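Local coordinates for protein alkaline serine protease (Thermobifida fusca, PDB 2PFE) that probably cleaves peptide bonds inside proteins, as a serine endopeptidase of the alpha-lytic protease type with a chymotrypsin-like fold, at residues Ile18-Arg23 and Pro143-Ser148; Pro56-Gly61 and Ile172-Ser177; Val97-Ala102 and Ala133-Gly138; Gln112-Thr117 and Gly127-Thr132. All blocks are in the same frame, centred on the assembly; numbering follows the deposited sequence. Where two conformers were deposited one is given.

Interaction 1 of 4, residues Ile18-Arg23 and Pro143-Ser148; sequences IGFSVR and PWLTGS
Phe20 receives Pro143 CB over one face, the two side chains crossing obliquely. Pro143 CB sits 3.7 Å from the centroid of the Phe20 ring and 23° off its normal, a CH-pi contact displaced toward the rim, so that CB comes within 3.4 Å of Phe20 CZ. The ring edge is used as well: Trp144 O lies in the ring plane, 3.4 Å from Phe20 CZ, and farther along the rim Leu145 CD2 packs 4.1 Å from Phe20 CE2. Phe20 gets there with CG beside the backbone N (chi1 -65°). The contact bridges the two beta-barrels of the chymotrypsin-like fold, strand 20-23 belonging to the first and strand 143-146 to the second, the two short segments running at 99° to each other. Gly19 and Phe20 form a classic beta bulge opposite Ala31, at the end of the strand nearest Pro143. An alanine here in place of Phe20 would remove the ring that Pro143 CB and Leu145 CD2 pack on, and would probably loosen the join between the barrels. The pyrrolidine ring also faces backbone carbonyls: Pro143 CD is 3.2 Å from Ile18 O and Pro143 CB 3.3 Å from Gly19 O. Gly19 O is buried here with no hydrogen-bond partner in the model. Trp144 leaves the strand on the side away from 18-23, and its NE1 is hydrogen-bonded to Thr154 OG1.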
loop_
_atom_site.group_PDB
_atom_site.type_symbol
_atom_site.label_atom_id
_atom_site.label_comp_id
_atom_site.label_asym_id
_atom_site.label_seq_id
_atom_site.Cartn_x
_atom_site.Cartn_y
_atom_site.Cartn_z
ATOM N N ILE A 18 2.154 -3.355 -5.066
ATOM C CA ILE A 18 3.211 -2.529 -4.513
ATOM C C ILE A 18 2.602 -1.244 -3.945
ATOM O O ILE A 18 1.804 -0.583 -4.597
ATOM C CB ILE A 18 4.235 -2.174 -5.625
ATOM C CG1 ILE A 18 4.951 -3.438 -6.114
ATOM C CG2 ILE A 18 5.195 -1.042 -5.184
ATOM C CD1 ILE A 18 5.710 -3.256 -7.457
ATOM N N GLY A 19 2.997 -0.903 -2.729
ATOM C CA GLY A 19 2.607 0.361 -2.128
ATOM C C GLY A 19 3.429 1.537 -2.620
ATOM O O GLY A 19 3.042 2.202 -3.565
ATOM N N PHE A 20 4.560 1.797 -1.955
ATOM C CA PHE A 20 5.452 2.910 -2.284
ATOM C C PHE A 20 6.902 2.429 -2.231
ATOM O O PHE A 20 7.280 1.725 -1.296
ATOM C CB PHE A 20 5.349 4.049 -1.253
ATOM C CG PHE A 20 4.000 4.741 -1.195
ATOM C CD1 PHE A 20 3.056 4.393 -0.232
ATOM C CD2 PHE A 20 3.679 5.746 -2.092
ATOM C CE1 PHE A 20 1.805 5.056 -0.177
ATOM C CE2 PHE A 20 2.444 6.392 -2.050
ATOM C CZ PHE A 20 1.515 6.058 -1.084
ATOM N N SER A 21 7.709 2.817 -3.204
ATOM C CA SER A 21 9.164 2.609 -3.082
ATOM C C SER A 21 9.690 3.232 -1.790
ATOM O O SER A 21 9.286 4.350 -1.411
ATOM C CB SER A 21 9.923 3.227 -4.251
ATOM O OG SER A 21 9.662 2.534 -5.466
ATOM N N VAL A 22 10.599 2.515 -1.129
ATOM C CA VAL A 22 11.266 2.997 0.093
ATOM C C VAL A 22 12.755 2.673 0.062
ATOM O O VAL A 22 13.200 1.848 -0.731
ATOM C CB VAL A 22 10.646 2.392 1.395
ATOM C CG1 VAL A 22 9.195 2.844 1.608
ATOM C CG2 VAL A 22 10.765 0.864 1.432
ATOM N N ARG A 23 13.506 3.346 0.929
ATOM C CA ARG A 23 14.900 3.007 1.209
ATOM C C ARG A 23 15.073 2.728 2.698
ATOM O O ARG A 23 14.349 3.282 3.519
ATOM C CB ARG A 23 15.843 4.156 0.825
ATOM C CG ARG A 23 15.804 4.556 -0.620
ATOM C CD ARG A 23 16.681 5.777 -0.852
ATOM N NE ARG A 23 16.567 6.261 -2.228
ATOM C CZ ARG A 23 17.132 5.683 -3.285
ATOM N NH1 ARG A 23 17.885 4.592 -3.143
ATOM N NH2 ARG A 23 16.953 6.204 -4.497
ATOM N N PRO A 143 -0.940 1.861 -2.974
ATOM C CA PRO A 143 -0.802 3.187 -2.385
ATOM C C PRO A 143 -2.078 4.015 -2.408
ATOM O O PRO A 143 -2.916 3.866 -3.319
ATOM C CB PRO A 143 0.222 3.849 -3.311
ATOM C CG PRO A 143 -0.079 3.248 -4.685
ATOM C CD PRO A 143 -0.380 1.793 -4.338
ATOM N N TRP A 144 -2.151 4.941 -1.458
ATOM C CA TRP A 144 -3.207 5.950 -1.367
ATOM C C TRP A 144 -2.540 7.302 -1.441
ATOM O O TRP A 144 -1.526 7.530 -0.762
ATOM C CB TRP A 144 -3.950 5.827 -0.025
ATOM C CG TRP A 144 -4.736 4.563 0.054
ATOM C CD1 TRP A 144 -4.236 3.304 0.181
ATOM C CD2 TRP A 144 -6.178 4.417 -0.027
ATOM N NE1 TRP A 144 -5.258 2.378 0.172
ATOM C CE2 TRP A 144 -6.457 3.030 0.045
ATOM C CE3 TRP A 144 -7.247 5.320 -0.181
ATOM C CZ2 TRP A 144 -7.754 2.515 0.018
ATOM C CZ3 TRP A 144 -8.555 4.803 -0.248
ATOM C CH2 TRP A 144 -8.788 3.406 -0.137
ATOM N N LEU A 145 -3.107 8.177 -2.262
ATOM C CA LEU A 145 -2.603 9.533 -2.478
ATOM C C LEU A 145 -3.704 10.562 -2.323
ATOM O O LEU A 145 -4.853 10.361 -2.775
ATOM C CB LEU A 145 -2.002 9.684 -3.887
ATOM C CG LEU A 145 -0.685 8.978 -4.197
ATOM C CD1 LEU A 145 -0.486 8.955 -5.710
ATOM C CD2 LEU A 145 0.463 9.645 -3.487
ATOM N N THR A 146 -3.362 11.650 -1.654
ATOM C CA THR A 146 -4.154 12.864 -1.758
ATOM C C THR A 146 -3.241 13.843 -2.473
ATOM O O THR A 146 -2.245 14.311 -1.902
ATOM C CB THR A 146 -4.600 13.389 -0.385
ATOM O OG1 THR A 146 -5.420 12.390 0.241
ATOM C CG2 THR A 146 -5.405 14.683 -0.552
ATOM N N GLY A 147 -3.566 14.136 -3.731
ATOM C CA GLY A 147 -2.640 14.878 -4.605
ATOM C C GLY A 147 -1.335 14.112 -4.741
ATOM O O GLY A 147 -1.339 12.929 -5.090
ATOM N N SER A 148 -0.216 14.769 -4.430
ATOM C CA SER A 148 1.098 14.112 -4.475
ATOM C C SER A 148 1.578 13.576 -3.106
ATOM O O SER A 148 2.737 13.157 -2.945
ATOM C CB SER A 148 2.125 15.081 -5.044
ATOM O OG SER A 148 2.234 16.187 -4.173
#

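Interaction 2 of 4, residues Pro56-Gly61 and Ile172-Ser177; sequences PGRDMG and INPLLS
Met60 holds CG in the crowded position between its backbone N and carbonyl carbon (chi1 58°), runs straight through chi2, then bends at chi3 to swing its methyl back toward Arg58. Arg58 keeps CG beside its own N and is bent at both chi2 and chi3, which carries the guanidinium across to the helix, where it crosses Pro174 at about a right angle. Leu175 takes CG anti to the backbone N (chi1 -177°) and so reaches across to the strand. In this chymotrypsin-like fold the contact sets the C-terminal helix 172-179, which follows the second barrel, against the start of strand 60-65 in the first.

The thioether tip of Met60 lies between guanidinium and helix backbone: CE stands 3.4 Å above the plane of the Arg58 guanidinium, offset toward its rim, and is 4.1 Å from Pro174 CB, while Met60 SD lies 3.9 Å from Leu175 CA. At its outer end Arg58 NH2 rests 3.4 Å from Pro174 CB, a contact with an aliphatic carbon rather than a polar bond. An alanine here in place of Arg58 would remove the guanidinium, and would probably leave Pro174 and the Met60 methyl less well packed. Between Arg58 and Met60, Asp59, predicted to be the charge-relay aspartate, turns away from the helix, and its OD2 is hydrogen-bonded to both His35 ND1 and Ser155 OG. On the strand side, Leu175 CD1 touches Met60 CB at 3.7 Å and Gly61 O at 3.6 Å.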
loop_
_atom_site.group_PDB
_atom_site.type_symbol
_atom_site.label_atom_id
_atom_site.label_comp_id
_atom_site.label_asym_id
_atom_site.label_seq_id
_atom_site.Cartn_x
_atom_site.Cartn_y
_atom_site.Cartn_z
ATOM N N PRO A 56 -1.579 -9.522 12.401
ATOM C CA PRO A 56 -2.588 -8.472 12.692
ATOM C C PRO A 56 -2.126 -7.436 13.734
ATOM O O PRO A 56 -0.916 -7.256 13.947
ATOM C CB PRO A 56 -3.776 -9.279 13.212
ATOM C CG PRO A 56 -3.130 -10.500 13.888
ATOM C CD PRO A 56 -1.942 -10.824 13.002
ATOM N N GLY A 57 -3.071 -6.771 14.387
ATOM C CA GLY A 57 -2.744 -5.658 15.273
ATOM C C GLY A 57 -2.574 -4.384 14.471
ATOM O O GLY A 57 -3.334 -3.414 14.637
ATOM N N ARG A 58 -1.549 -4.375 13.619
ATOM C CA ARG A 58 -1.427 -3.378 12.549
ATOM C C ARG A 58 -1.562 -4.114 11.215
ATOM O O ARG A 58 -1.871 -5.303 11.198
ATOM C CB ARG A 58 -0.111 -2.599 12.656
ATOM C CG ARG A 58 0.105 -1.790 13.961
ATOM C CD ARG A 58 -0.842 -0.560 14.059
ATOM N NE ARG A 58 -0.147 0.665 14.478
ATOM C CZ ARG A 58 -0.098 1.812 13.783
ATOM N NH1 ARG A 58 -0.744 1.971 12.617
ATOM N NH2 ARG A 58 0.586 2.832 14.280
ATOM N N ASP A 59 -1.357 -3.409 10.104
ATOM C CA ASP A 59 -1.339 -4.075 8.799
ATOM C C ASP A 59 -0.316 -3.420 7.879
ATOM O O ASP A 59 -0.655 -2.767 6.863
ATOM C CB ASP A 59 -2.734 -4.162 8.157
ATOM C CG ASP A 59 -2.760 -5.116 6.969
ATOM O OD1 ASP A 59 -1.718 -5.756 6.690
ATOM O OD2 ASP A 59 -3.814 -5.254 6.312
ATOM N N MET A 60 0.945 -3.587 8.269
ATOM C CA MET A 60 2.048 -2.867 7.676
ATOM C C MET A 60 3.233 -3.800 7.411
ATOM O O MET A 60 3.536 -4.688 8.222
ATOM C CB MET A 60 2.472 -1.719 8.593
ATOM C CG MET A 60 2.877 -2.138 9.993
ATOM S SD MET A 60 3.293 -0.711 10.981
ATOM C CE MET A 60 1.813 0.220 11.134
ATOM N N GLY A 61 3.926 -3.552 6.307
ATOM C CA GLY A 61 5.038 -4.396 5.903
ATOM C C GLY A 61 5.889 -3.699 4.878
ATOM O O GLY A 61 5.502 -2.639 4.339
ATOM N N ILE A 172 0.545 5.552 6.158
ATOM C CA ILE A 172 1.921 5.317 5.724
ATOM C C ILE A 172 2.968 5.751 6.731
ATOM O O ILE A 172 3.976 5.065 6.909
ATOM C CB ILE A 172 2.211 5.928 4.332
ATOM C CG1 ILE A 172 3.585 5.493 3.793
ATOM C CG2 ILE A 172 2.108 7.459 4.337
ATOM C CD1 ILE A 172 3.739 3.990 3.590
ATOM N N ASN A 173 2.730 6.860 7.419
ATOM C CA ASN A 173 3.742 7.359 8.322
ATOM C C ASN A 173 4.094 6.415 9.486
ATOM O O ASN A 173 5.281 6.272 9.796
ATOM C CB ASN A 173 3.425 8.787 8.764
ATOM C CG ASN A 173 3.655 9.797 7.653
ATOM O OD1 ASN A 173 4.452 9.575 6.733
ATOM N ND2 ASN A 173 2.938 10.907 7.720
ATOM N N PRO A 174 3.087 5.786 10.137
ATOM C CA PRO A 174 3.420 4.763 11.129
ATOM C C PRO A 174 4.237 3.598 10.563
ATOM O O PRO A 174 5.059 3.035 11.274
ATOM C CB PRO A 174 2.049 4.274 11.608
ATOM C CG PRO A 174 1.154 5.431 11.395
ATOM C CD PRO A 174 1.629 6.025 10.099
ATOM N N LEU A 175 3.995 3.238 9.304
ATOM C CA LEU A 175 4.697 2.140 8.654
ATOM C C LEU A 175 6.175 2.537 8.455
ATOM O O LEU A 175 7.092 1.785 8.802
ATOM C CB LEU A 175 4.007 1.797 7.317
ATOM C CG LEU A 175 4.563 0.615 6.512
ATOM C CD1 LEU A 175 3.493 0.111 5.541
ATOM C CD2 LEU A 175 5.822 0.982 5.761
ATOM N N LEU A 176 6.404 3.742 7.949
ATOM C CA LEU A 176 7.772 4.192 7.692
ATOM C C LEU A 176 8.528 4.282 9.015
ATOM O O LEU A 176 9.695 3.891 9.119
ATOM C CB LEU A 176 7.791 5.552 6.998
ATOM C CG LEU A 176 7.049 5.624 5.666
ATOM C CD1 LEU A 176 6.944 7.095 5.250
ATOM C CD2 LEU A 176 7.797 4.786 4.627
ATOM N N SER A 177 7.843 4.783 10.038
ATOM C CA SER A 177 8.456 4.915 11.365
ATOM C C SER A 177 8.806 3.554 11.987
ATOM O O SER A 177 9.919 3.359 12.475
ATOM C CB SER A 177 7.565 5.737 12.299
ATOM O OG SER A 177 8.112 5.818 13.603
#

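Interaction 3 of 4, residues Val97-Ala102 and Ala133-Gly138; sequences VCRSGA and ACAEGG. With AES (4-(2-aminoethyl)benzenesulfonyl fluoride), chain D.
The guanidinium of Arg99 has the methyl of Ala135 over one face, with CB 3.8 Å above the plane, offset toward the rim; Gly101 CA lies in the plane at its edge. Near the edge too is Cys134 O, tilted 27° out of the plane, which takes a 2.8 Å hydrogen bond from Arg99 NH1 on a lone pair of the carbonyl; the N-H...O angle is only 135°. Arg99 is folded to make this reach, CG crowded between backbone N and carbonyl carbon and the chain bent again at chi2 and chi3. Two further bonds hold the group: NH1 to Thr104 OG1 and NH2 in a salt bridge with Asp139, which in turn holds Glu136 N. The Ala135 methyl that covers the arginine also touches the bound sulfonyl inhibitor AES, CB lying 3.7 Å from its ring carbon C6. Arg99 thus probably helps to position, from the second shell, the loop that lines the inhibitor pocket and leads to Ser140, the predicted nucleophile. Each segment also carries a disulfide to another part of the chain, Cys98 to Cys108 and Cys134 to Cys161, and strand 96-101 lies between strands 105-113 and 143-146 in the closed second barrel.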
loop_
_atom_site.group_PDB
_atom_site.type_symbol
_atom_site.label_atom_id
_atom_site.label_comp_id
_atom_site.label_asym_id
_atom_site.label_seq_id
_atom_site.Cartn_x
_atom_site.Cartn_y
_atom_site.Cartn_z
ATOM N N VAL A 97 -9.313 11.218 -1.597
ATOM C CA VAL A 97 -8.150 10.364 -1.630
ATOM C C VAL A 97 -8.367 9.365 -2.765
ATOM O O VAL A 97 -9.512 9.041 -3.113
ATOM C CB VAL A 97 -7.950 9.672 -0.254
ATOM C CG1 VAL A 97 -9.083 8.678 0.041
ATOM C CG2 VAL A 97 -6.581 9.007 -0.132
ATOM N N CYS A 98 -7.275 8.903 -3.367
ATOM C CA CYS A 98 -7.356 7.863 -4.390
ATOM C C CYS A 98 -6.373 6.761 -4.083
ATOM O O CYS A 98 -5.336 7.006 -3.457
ATOM C CB CYS A 98 -7.028 8.422 -5.769
ATOM S SG CYS A 98 -8.120 9.766 -6.353
ATOM N N ARG A 99 -6.718 5.550 -4.509
ATOM C CA ARG A 99 -5.845 4.387 -4.397
ATOM C C ARG A 99 -5.570 3.767 -5.758
ATOM O O ARG A 99 -6.359 3.904 -6.707
ATOM C CB ARG A 99 -6.436 3.322 -3.455
ATOM C CG ARG A 99 -7.894 2.911 -3.725
ATOM C CD ARG A 99 -8.149 1.441 -3.356
ATOM N NE ARG A 99 -7.385 0.582 -4.248
ATOM C CZ ARG A 99 -7.847 0.136 -5.416
ATOM N NH1 ARG A 99 -9.100 0.374 -5.789
ATOM N NH2 ARG A 99 -7.057 -0.566 -6.220
ATOM N N SER A 100 -4.419 3.106 -5.838
ATOM C CA SER A 100 -4.000 2.381 -7.028
ATOM C C SER A 100 -3.744 0.924 -6.697
ATOM O O SER A 100 -3.120 0.621 -5.700
ATOM C CB SER A 100 -2.727 3.010 -7.602
ATOM O OG SER A 100 -2.294 2.360 -8.793
ATOM N N GLY A 101 -4.226 0.018 -7.547
ATOM C CA GLY A 101 -3.959 -1.408 -7.337
ATOM C C GLY A 101 -4.111 -2.230 -8.591
ATOM O O GLY A 101 -4.739 -1.801 -9.553
ATOM N N ALA A 102 -3.540 -3.427 -8.558
ATOM C CA ALA A 102 -3.388 -4.248 -9.766
ATOM C C ALA A 102 -4.691 -4.777 -10.328
ATOM O O ALA A 102 -4.778 -5.084 -11.522
ATOM C CB ALA A 102 -2.453 -5.412 -9.494
ATOM N N ALA A 133 -13.742 4.726 -1.011
ATOM C CA ALA A 133 -13.242 4.100 -2.228
ATOM C C ALA A 133 -13.447 2.594 -2.217
ATOM O O ALA A 133 -13.493 1.997 -1.144
ATOM C CB ALA A 133 -11.764 4.423 -2.407
ATOM N N CYS A 134 -13.577 1.987 -3.398
ATOM C CA CYS A 134 -13.729 0.533 -3.498
ATOM C C CYS A 134 -12.382 -0.140 -3.759
ATOM O O CYS A 134 -11.431 0.510 -4.196
ATOM C CB CYS A 134 -14.700 0.179 -4.619
ATOM S SG CYS A 134 -14.096 0.718 -6.280
ATOM N N ALA A 135 -12.318 -1.448 -3.516
ATOM C CA ALA A 135 -11.130 -2.242 -3.817
ATOM C C ALA A 135 -11.554 -3.683 -3.989
ATOM O O ALA A 135 -12.642 -4.076 -3.540
ATOM C CB ALA A 135 -10.081 -2.141 -2.691
ATOM N N GLU A 136 -10.664 -4.477 -4.580
ATOM C CA GLU A 136 -10.883 -5.913 -4.741
ATOM C C GLU A 136 -9.595 -6.682 -4.466
ATOM O O GLU A 136 -8.498 -6.100 -4.425
ATOM C CB GLU A 136 -11.403 -6.217 -6.150
ATOM C CG GLU A 136 -12.754 -5.594 -6.442
ATOM C CD GLU A 136 -13.180 -5.778 -7.865
ATOM O OE1 GLU A 136 -12.553 -6.622 -8.557
ATOM O OE2 GLU A 136 -14.141 -5.081 -8.290
ATOM N N GLY A 137 -9.714 -8.003 -4.333
ATOM C CA GLY A 137 -8.554 -8.819 -4.037
ATOM C C GLY A 137 -7.496 -8.564 -5.106
ATOM O O GLY A 137 -7.818 -8.438 -6.295
ATOM N N GLY A 138 -6.234 -8.480 -4.684
ATOM C CA GLY A 138 -5.111 -8.153 -5.564
ATOM C C GLY A 138 -4.693 -6.705 -5.380
ATOM O O GLY A 138 -3.538 -6.358 -5.684
HETATM C C3 AES D . -10.513 -7.667 -0.672
HETATM C C2 AES D . -9.148 -7.443 -0.468
HETATM C C1 AES D . -8.680 -6.134 -0.350
HETATM S S AES D . -6.977 -5.732 -0.125
HETATM O O1S AES D . -6.679 -5.077 1.190
HETATM O O2S AES D . -6.905 -4.470 -1.388
HETATM C C6 AES D . -9.565 -5.061 -0.467
HETATM C C5 AES D . -10.923 -5.286 -0.664
HETATM C C4 AES D . -11.406 -6.585 -0.775
HETATM C C7 AES D . -12.904 -6.751 -0.993
HETATM C C8 AES D . -13.418 -8.125 -0.571
HETATM N N8 AES D . -14.801 -8.044 -0.142
#

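Interaction 4 of 4, residues Gln112-Thr117 and Gly127-Thr132; sequences QSKNQT and GLTRTT. With GOL (glycerol), chain E.
Arg130 is the hub: its NE donates a nearly straight 2.9 Å hydrogen bond to Gln112 OE1, which lies in the guanidinium plane although the amide plane stands 88° to it. NH2 adds a weak second bond to the same oxygen. Around the edge, Arg130 NH1 gives a 2.8 Å bond to O1 of a glycerol, itself bonded to Gln116 OE1. Over one face sits Ser113, its OG 2.9 Å from Arg130 NH1 but badly angled for a hydrogen bond. CG anti to the backbone N and a bend at chi3 set the guanidinium with its edge to Gln112 and one face to Ser113.

Behind them, the register slips by one residue between the antiparallel hydrogen-bonded pairs Ser113-Arg130 and Gln116-Leu128. A classic bulge at Gln112 and Ser113 precedes the corner; the chain turns at Lys114, Asn115 and Gly127, where the G1 bulges lie, into the hairpin of strands 116-120 and 123-126. Gln116 NE2 steadies the corner with a 3.0 Å bond to Lys114 O, and one water joins Asn115 N, Gly127 O and Thr129 OG1.

The acceptors gripping the guanidinium here, including a glycerol probably from the crystallisation liquor, are all neutral, so they probably solvate its charge rather than cancel it.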
loop_
_atom_site.group_PDB
_atom_site.type_symbol
_atom_site.label_atom_id
_atom_site.label_comp_id
_atom_site.label_asym_id
_atom_site.label_seq_id
_atom_site.Cartn_x
_atom_site.Cartn_y
_atom_site.Cartn_z
ATOM N N GLN A 112 -13.187 8.998 5.635
ATOM C CA GLN A 112 -14.347 9.153 6.511
ATOM C C GLN A 112 -14.024 9.187 7.989
ATOM O O GLN A 112 -14.627 9.955 8.750
ATOM C CB GLN A 112 -15.338 8.004 6.301
ATOM C CG GLN A 112 -16.033 8.018 4.953
ATOM C CD GLN A 112 -17.313 7.192 4.989
ATOM O OE1 GLN A 112 -17.341 6.101 5.571
ATOM N NE2 GLN A 112 -18.386 7.717 4.400
ATOM N N SER A 113 -13.121 8.314 8.408
ATOM C CA SER A 113 -12.820 8.159 9.829
ATOM C C SER A 113 -11.482 7.484 10.033
ATOM O O SER A 113 -11.170 6.511 9.364
ATOM C CB SER A 113 -13.918 7.354 10.524
ATOM O OG SER A 113 -13.909 6.012 10.102
ATOM N N LYS A 114 -10.702 7.996 10.983
ATOM C CA LYS A 114 -9.375 7.482 11.263
ATOM C C LYS A 114 -9.373 6.638 12.533
ATOM O O LYS A 114 -10.326 6.631 13.316
ATOM C CB LYS A 114 -8.366 8.635 11.387
ATOM C CG LYS A 114 -8.207 9.437 10.108
ATOM C CD LYS A 114 -7.208 10.543 10.295
ATOM C CE LYS A 114 -7.015 11.316 8.983
ATOM N NZ LYS A 114 -6.129 12.516 9.096
ATOM N N ASN A 115 -8.280 5.927 12.729
ATOM C CA ASN A 115 -8.080 5.130 13.943
ATOM C C ASN A 115 -9.194 4.108 14.186
ATOM O O ASN A 115 -9.678 3.943 15.323
ATOM C CB ASN A 115 -7.837 5.999 15.188
ATOM C CG ASN A 115 -7.075 5.248 16.256
ATOM O OD1 ASN A 115 -6.331 4.301 15.948
ATOM N ND2 ASN A 115 -7.246 5.659 17.521
ATOM N N GLN A 116 -9.583 3.415 13.118
ATOM C CA GLN A 116 -10.654 2.439 13.161
ATOM C C GLN A 116 -10.124 1.035 13.356
ATOM O O GLN A 116 -9.036 0.706 12.859
ATOM C CB GLN A 116 -11.458 2.474 11.861
ATOM C CG GLN A 116 -12.130 3.794 11.647
ATOM C CD GLN A 116 -13.140 4.091 12.715
ATOM O OE1 GLN A 116 -14.168 3.428 12.816
ATOM N NE2 GLN A 116 -12.831 5.068 13.554
ATOM N N THR A 117 -10.915 0.231 14.069
ATOM C CA THR A 117 -10.580 -1.156 14.369
ATOM C C THR A 117 -11.443 -2.064 13.527
ATOM O O THR A 117 -12.661 -1.860 13.460
ATOM C CB THR A 117 -10.871 -1.435 15.835
ATOM O OG1 THR A 117 -9.955 -0.682 16.630
ATOM C CG2 THR A 117 -10.750 -2.940 16.142
ATOM N N GLY A 127 -6.096 1.203 14.186
ATOM C CA GLY A 127 -5.391 2.338 13.579
ATOM C C GLY A 127 -5.664 2.590 12.100
ATOM O O GLY A 127 -4.939 3.341 11.464
ATOM N N LEU A 128 -6.703 1.962 11.549
ATOM C CA LEU A 128 -6.988 2.062 10.118
ATOM C C LEU A 128 -7.828 3.276 9.770
ATOM O O LEU A 128 -8.633 3.756 10.554
ATOM C CB LEU A 128 -7.705 0.816 9.639
ATOM C CG LEU A 128 -6.936 -0.501 9.771
ATOM C CD1 LEU A 128 -7.815 -1.674 9.353
ATOM C CD2 LEU A 128 -5.633 -0.461 9.007
ATOM N N THR A 129 -7.668 3.737 8.537
ATOM C CA THR A 129 -8.485 4.831 8.033
ATOM C C THR A 129 -9.525 4.291 7.066
ATOM O O THR A 129 -9.164 3.630 6.098
ATOM C CB THR A 129 -7.598 5.870 7.323
ATOM O OG1 THR A 129 -6.673 6.404 8.278
ATOM C CG2 THR A 129 -8.442 7.014 6.736
ATOM N N ARG A 130 -10.796 4.553 7.363
ATOM C CA ARG A 130 -11.923 4.127 6.533
ATOM C C ARG A 130 -12.169 5.155 5.433
ATOM O O ARG A 130 -12.157 6.372 5.693
ATOM C CB ARG A 130 -13.184 3.936 7.399
ATOM C CG ARG A 130 -14.346 3.455 6.612
ATOM C CD ARG A 130 -15.548 3.242 7.504
ATOM N NE ARG A 130 -16.320 4.478 7.697
ATOM C CZ ARG A 130 -16.659 4.999 8.878
ATOM N NH1 ARG A 130 -16.298 4.424 10.021
ATOM N NH2 ARG A 130 -17.373 6.109 8.924
ATOM N N THR A 131 -12.376 4.674 4.210
ATOM C CA THR A 131 -12.729 5.537 3.085
ATOM C C THR A 131 -13.907 4.971 2.308
ATOM O O THR A 131 -14.239 3.794 2.427
ATOM C CB THR A 131 -11.562 5.724 2.075
ATOM O OG1 THR A 131 -11.547 4.644 1.129
ATOM C CG2 THR A 131 -10.191 5.804 2.780
ATOM N N THR A 132 -14.481 5.811 1.455
ATOM C CA THR A 132 -15.540 5.384 0.569
ATOM C C THR A 132 -15.062 4.824 -0.774
ATOM O O THR A 132 -15.910 4.494 -1.601
ATOM C CB THR A 132 -16.468 6.545 0.238
ATOM O OG1 THR A 132 -15.707 7.567 -0.436
ATOM C CG2 THR A 132 -17.174 7.092 1.507
HETATM C C1 GOL E . -15.671 0.762 10.703
HETATM O O1 GOL E . -15.058 2.028 10.645
HETATM C C2 GOL E . -14.729 -0.207 11.397
HETATM O O2 GOL E . -14.310 0.278 12.650
HETATM C C3 GOL E . -15.467 -1.505 11.638
HETATM O O3 GOL E . -14.523 -2.531 11.834
HETATM O O HOH W 1 -16.411 4.155 4.393
HETATM O O HOH W 2 -6.143 5.829 10.889
HETATM O O HOH W 3 -8.358 1.510 16.207
#

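In the fold
Interactions 1, 3 and 4 share the second barrel. Strands 143-146 and 96-101 are neighbours in it, with Leu145 N 2.8 Å from Cys98 O and Trp144 CE2 packed 3.5 Å from Arg99 CB; Trp144 CH2 also reaches Thr131 OG1 at 3.3 Å. Interaction 2 touches interaction 1 through Phe20 CD1 and Ile172 CD1, 3.9 Å apart, so the two joins between barrels are continuous. The predicted catalytic residues lie among them: Asp59 within interaction 2, with the Leu128 side chain of interaction 4 about 5 Å from its own, and Ser140 just beyond the loop of interaction 3, which borders bound AES. The Trp144 side chain is about 7 Å from that inhibitor.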